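Local structure of extracellular ligand-binding receptor (Sphaerobacter thermophilus, 4ZPJ) at residues T233-F236 with G237-L240; A263-F266 with L267-Q271. The protein probably serves as the extracellular substrate-binding component of an ABC transporter, capturing a small solute for import in the manner of the leucine-binding protein family. All blocks are in the same frame, centred on the assembly; numbering follows the deposited sequence.

Contact 1: T233-F236 with G237-L240; sequences TQDF and GPYL. With ZN (zinc ion), chain F.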
loop_
_atom_site.group_PDB
_atom_site.type_symbol
_atom_site.label_atom_id
_atom_site.label_comp_id
_atom_site.label_asym_id
_atom_site.label_seq_id
_atom_site.Cartn_x
_atom_site.Cartn_y
_atom_site.Cartn_z
ATOM N N THR A 233 21.727 0.737 0.021
ATOM C CA THR A 233 22.775 -0.129 0.553
ATOM C C THR A 233 23.005 -1.365 -0.347
ATOM O O THR A 233 22.071 -2.020 -0.765
ATOM C CB THR A 233 22.439 -0.574 1.990
ATOM O OG1 THR A 233 22.422 0.574 2.844
ATOM C CG2 THR A 233 23.452 -1.547 2.508
ATOM N N GLN A 234 24.274 -1.660 -0.612
ATOM C CA GLN A 234 24.698 -2.713 -1.488
ATOM C C GLN A 234 25.137 -3.939 -0.662
ATOM O O GLN A 234 24.704 -5.063 -0.912
ATOM C CB GLN A 234 25.883 -2.188 -2.291
ATOM C CG GLN A 234 25.846 -2.592 -3.742
ATOM C CD GLN A 234 24.773 -1.858 -4.514
ATOM O OE1 GLN A 234 24.529 -0.673 -4.291
ATOM N NE2 GLN A 234 24.125 -2.560 -5.425
ATOM N N ASP A 235 25.994 -3.695 0.330
ATOM C CA ASP A 235 26.514 -4.740 1.235
ATOM C C ASP A 235 25.686 -4.671 2.501
ATOM O O ASP A 235 25.853 -3.757 3.299
ATOM C CB ASP A 235 28.044 -4.508 1.577
ATOM C CG ASP A 235 28.681 -5.676 2.432
ATOM O OD1 ASP A 235 27.915 -6.674 2.705
ATOM O OD2 ASP A 235 29.949 -5.630 2.838
ATOM N N PHE A 236 24.821 -5.648 2.714
ATOM C CA PHE A 236 24.008 -5.678 3.963
ATOM C C PHE A 236 24.768 -6.399 5.108
ATOM O O PHE A 236 24.377 -6.298 6.275
ATOM C CB PHE A 236 22.593 -6.248 3.743
ATOM C CG PHE A 236 21.605 -5.225 3.250
ATOM C CD1 PHE A 236 21.079 -4.270 4.111
ATOM C CD2 PHE A 236 21.211 -5.190 1.919
ATOM C CE1 PHE A 236 20.199 -3.302 3.647
ATOM C CE2 PHE A 236 20.307 -4.231 1.453
ATOM C CZ PHE A 236 19.804 -3.290 2.313
ATOM N N GLY A 237 25.841 -7.107 4.758
ATOM C CA GLY A 237 26.825 -7.670 5.743
ATOM C C GLY A 237 26.874 -6.988 7.108
ATOM O O GLY A 237 26.593 -7.600 8.124
ATOM N N PRO A 238 27.206 -5.694 7.138
ATOM C CA PRO A 238 27.398 -5.079 8.454
ATOM C C PRO A 238 26.101 -5.012 9.228
ATOM O O PRO A 238 26.095 -5.298 10.416
ATOM C CB PRO A 238 27.952 -3.673 8.118
ATOM C CG PRO A 238 28.540 -3.826 6.731
ATOM C CD PRO A 238 27.546 -4.759 6.054
ATOM N N TYR A 239 25.005 -4.691 8.548
ATOM C CA TYR A 239 23.697 -4.559 9.212
ATOM C C TYR A 239 23.193 -5.915 9.660
ATOM O O TYR A 239 22.584 -6.008 10.688
ATOM C CB TYR A 239 22.706 -3.849 8.305
ATOM C CG TYR A 239 23.303 -2.550 7.858
ATOM C CD1 TYR A 239 23.309 -1.445 8.708
ATOM C CD2 TYR A 239 23.966 -2.448 6.645
ATOM C CE1 TYR A 239 23.939 -0.260 8.336
ATOM C CE2 TYR A 239 24.606 -1.263 6.261
ATOM C CZ TYR A 239 24.584 -0.171 7.105
ATOM O OH TYR A 239 25.210 0.996 6.739
ATOM N N LEU A 240 23.488 -6.947 8.875
ATOM C CA LEU A 240 23.191 -8.326 9.198
ATOM C C LEU A 240 23.934 -8.774 10.428
ATOM O O LEU A 240 23.354 -9.394 11.322
ATOM C CB LEU A 240 23.549 -9.251 8.033
ATOM C CG LEU A 240 22.663 -9.151 6.762
ATOM C CD1 LEU A 240 23.001 -10.273 5.805
ATOM C CD2 LEU A 240 21.178 -9.198 7.058
HETATM ZN ZN ZN F . 30.669 -7.140 3.560
#
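Asp235 and Gly237 meet where the loop turns into the helix: OD1 of Asp235 lies 3.0 Å from N of Gly237 and accepts a capping bond, a weak one, since the N-H...O angle is only 123°. The carboxylate divides its work. While OD1 faces the turn, OD2 binds a zinc ion at 1.8 Å, so the metal and the backbone draw on different oxygens of one group. With CG anti to the backbone N (chi1 -175°), the carboxylate is brought back over the start of the helix, its CG resting 3.9 Å from CD of Pro238. The carbonyl of Phe236 is gripped more firmly: N of Leu240 points at its O from 2.8 Å, with an N-H...O angle of 166° and the donor nearly in line with the C=O bond. Pro238 has no N-H to give, and its CD packs 3.4 Å from O of Asp235. Three backbone groups of the loop turn to helix 261-272: Gln269 accepts from N of Phe236 through OE1 and donates to O of Gln234 through NE2, and Arg265 donates from NE to O of Thr233; OG1 of Thr233 bonds to O of Pro230. With CG2 of Thr233 anti to the backbone N, the methyl lies 3.8 Å above the centre of the Phe236 ring and 3.9 Å from CE2 of Tyr239. O of Asp235 sits at the edge of the Tyr239 ring, near its plane. The arrangement is a helix N-terminus with an aspartate capping bond, here a weak one, at the head of the crossover from strand 222-229 through helix 237-246 to strand 252-256.

Contact 2: A263-F266 with L267-Q271; sequences AIRF and LVQYQ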
loop_
_atom_site.group_PDB
_atom_site.type_symbol
_atom_site.label_atom_id
_atom_site.label_comp_id
_atom_site.label_asym_id
_atom_site.label_seq_id
_atom_site.Cartn_x
_atom_site.Cartn_y
_atom_site.Cartn_z
ATOM N N ALA A 263 15.269 -4.372 -1.043
ATOM C CA ALA A 263 14.570 -5.514 -0.460
ATOM C C ALA A 263 15.079 -6.823 -1.003
ATOM O O ALA A 263 15.248 -7.777 -0.238
ATOM C CB ALA A 263 13.091 -5.370 -0.634
ATOM N N ILE A 264 15.380 -6.833 -2.295
ATOM C CA ILE A 264 15.930 -7.991 -2.978
ATOM C C ILE A 264 17.324 -8.308 -2.423
ATOM O O ILE A 264 17.581 -9.486 -2.026
ATOM C CB ILE A 264 16.021 -7.785 -4.500
ATOM C CG1 ILE A 264 14.635 -7.587 -5.112
ATOM C CG2 ILE A 264 16.746 -8.968 -5.173
ATOM C CD1 ILE A 264 14.655 -7.082 -6.558
ATOM N N ARG A 265 18.190 -7.281 -2.365
ATOM C CA ARG A 265 19.569 -7.483 -1.834
ATOM C C ARG A 265 19.542 -7.909 -0.331
ATOM O O ARG A 265 20.286 -8.795 0.093
ATOM C CB ARG A 265 20.448 -6.224 -2.062
ATOM C CG ARG A 265 20.879 -6.008 -3.518
ATOM C CD ARG A 265 21.960 -4.900 -3.614
ATOM N NE ARG A 265 21.401 -3.667 -3.029
ATOM C CZ ARG A 265 20.617 -2.777 -3.667
ATOM N NH1 ARG A 265 20.357 -2.908 -4.977
ATOM N NH2 ARG A 265 20.120 -1.727 -3.001
ATOM N N PHE A 266 18.649 -7.323 0.455
ATOM C CA PHE A 266 18.566 -7.730 1.833
ATOM C C PHE A 266 18.132 -9.210 1.996
ATOM O O PHE A 266 18.806 -9.988 2.698
ATOM C CB PHE A 266 17.623 -6.841 2.638
ATOM C CG PHE A 266 17.412 -7.328 4.048
ATOM C CD1 PHE A 266 18.314 -7.034 5.031
ATOM C CD2 PHE A 266 16.329 -8.137 4.360
ATOM C CE1 PHE A 266 18.131 -7.514 6.328
ATOM C CE2 PHE A 266 16.137 -8.635 5.651
ATOM C CZ PHE A 266 17.040 -8.320 6.641
ATOM N N LEU A 267 17.016 -9.596 1.374
ATOM C CA LEU A 267 16.521 -10.966 1.570
ATOM C C LEU A 267 17.506 -11.966 1.074
ATOM O O LEU A 267 17.792 -12.940 1.748
ATOM C CB LEU A 267 15.179 -11.179 0.883
ATOM C CG LEU A 267 14.085 -10.577 1.742
ATOM C CD1 LEU A 267 12.791 -10.466 0.992
ATOM C CD2 LEU A 267 13.921 -11.402 2.999
ATOM N N VAL A 268 18.101 -11.702 -0.074
ATOM C CA VAL A 268 18.999 -12.673 -0.660
ATOM C C VAL A 268 20.218 -12.801 0.263
ATOM O O VAL A 268 20.716 -13.906 0.474
ATOM C CB VAL A 268 19.440 -12.276 -2.120
ATOM C CG1 VAL A 268 20.745 -12.955 -2.522
ATOM C CG2 VAL A 268 18.367 -12.611 -3.165
ATOM N N GLN A 269 20.698 -11.695 0.818
ATOM C CA GLN A 269 21.925 -11.759 1.630
ATOM C C GLN A 269 21.619 -12.307 3.016
ATOM O O GLN A 269 22.441 -12.966 3.648
ATOM C CB GLN A 269 22.641 -10.409 1.701
ATOM C CG GLN A 269 23.094 -9.898 0.316
ATOM C CD GLN A 269 23.738 -8.512 0.372
ATOM O OE1 GLN A 269 24.164 -8.044 1.423
ATOM N NE2 GLN A 269 23.790 -7.853 -0.754
ATOM N N TYR A 270 20.411 -12.074 3.461
ATOM C CA TYR A 270 19.946 -12.674 4.699
ATOM C C TYR A 270 20.050 -14.190 4.614
ATOM O O TYR A 270 20.492 -14.823 5.562
ATOM C CB TYR A 270 18.536 -12.205 5.022
ATOM C CG TYR A 270 18.088 -12.511 6.418
ATOM C CD1 TYR A 270 18.355 -11.617 7.478
ATOM C CD2 TYR A 270 17.401 -13.666 6.705
ATOM C CE1 TYR A 270 17.931 -11.878 8.771
ATOM C CE2 TYR A 270 16.957 -13.925 7.994
ATOM C CZ TYR A 270 17.219 -13.032 9.015
ATOM O OH TYR A 270 16.817 -13.322 10.288
ATOM N N GLN A 271 19.752 -14.764 3.467
ATOM C CA GLN A 271 19.838 -16.197 3.332
ATOM C C GLN A 271 21.246 -16.653 3.078
ATOM O O GLN A 271 21.720 -17.584 3.689
ATOM C CB GLN A 271 18.966 -16.655 2.184
ATOM C CG GLN A 271 19.067 -18.135 1.879
ATOM C CD GLN A 271 18.547 -18.428 0.483
ATOM O OE1 GLN A 271 18.848 -17.713 -0.482
ATOM N NE2 GLN A 271 17.761 -19.474 0.375
#
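Phe266 and Tyr270, one helical turn apart, lie side by side and point the same way, but their rings are oblique: the planes make 37° and the centroids are 5.5 Å apart. CB of Tyr270 covers one face of the Phe266 ring, and CZ of Phe266 comes to 3.6 Å from CD1 of Tyr270. His198 stacks on the Phe266 ring as well, and His257 meets it at a slant. Both aromatic chains have CG anti to the backbone N (chi1 174° and -167°), which sets the rings alongside each other. The Tyr270 hydroxyl bonds to O of Ile279. On another flank, Gln269 runs back along the turn, its CG just 3.0 Å from O of Arg265, and its extended chain carries the amide to the loop 233-236. Cut back to an alanine here, the side chain would lose its amide, and N of Phe236 and O of Gln234 would probably be left without their mates. Backbone bonds from Leu267 N to Ala263 O (3.0 Å) and from Tyr270 N to Phe266 O (2.7 Å) join one turn to the next. This is the regular i to i+4 pattern of an alpha-helix, here the crossover between parallel strands 252-256 and 281-283, with Phe266, Leu267 and Tyr270 packed on Leu281.

How the contacts relate
The two contacts come in series along the chain, their centres 9 Å apart, and share one lobe, that of the parallel sheet with strand order 222-229, 194-200, 252-256, 281-283. Contact 1 enters helix 237-246, the chain then passes through strand 252-256, and contact 2 forms the body of helix 261-272. The helices pack on each other through Leu240, whose CD2 lies 3.6 Å from CE1 of Phe266 and whose CD1 lies 3.5 Å from O of Gln269. Two successive beta-alpha-beta crossovers are thus joined by packing around Leu240 as well as by hydrogen bonds from the loop 233-236, as suits the Rossmann-like lobes of periplasmic binding proteins.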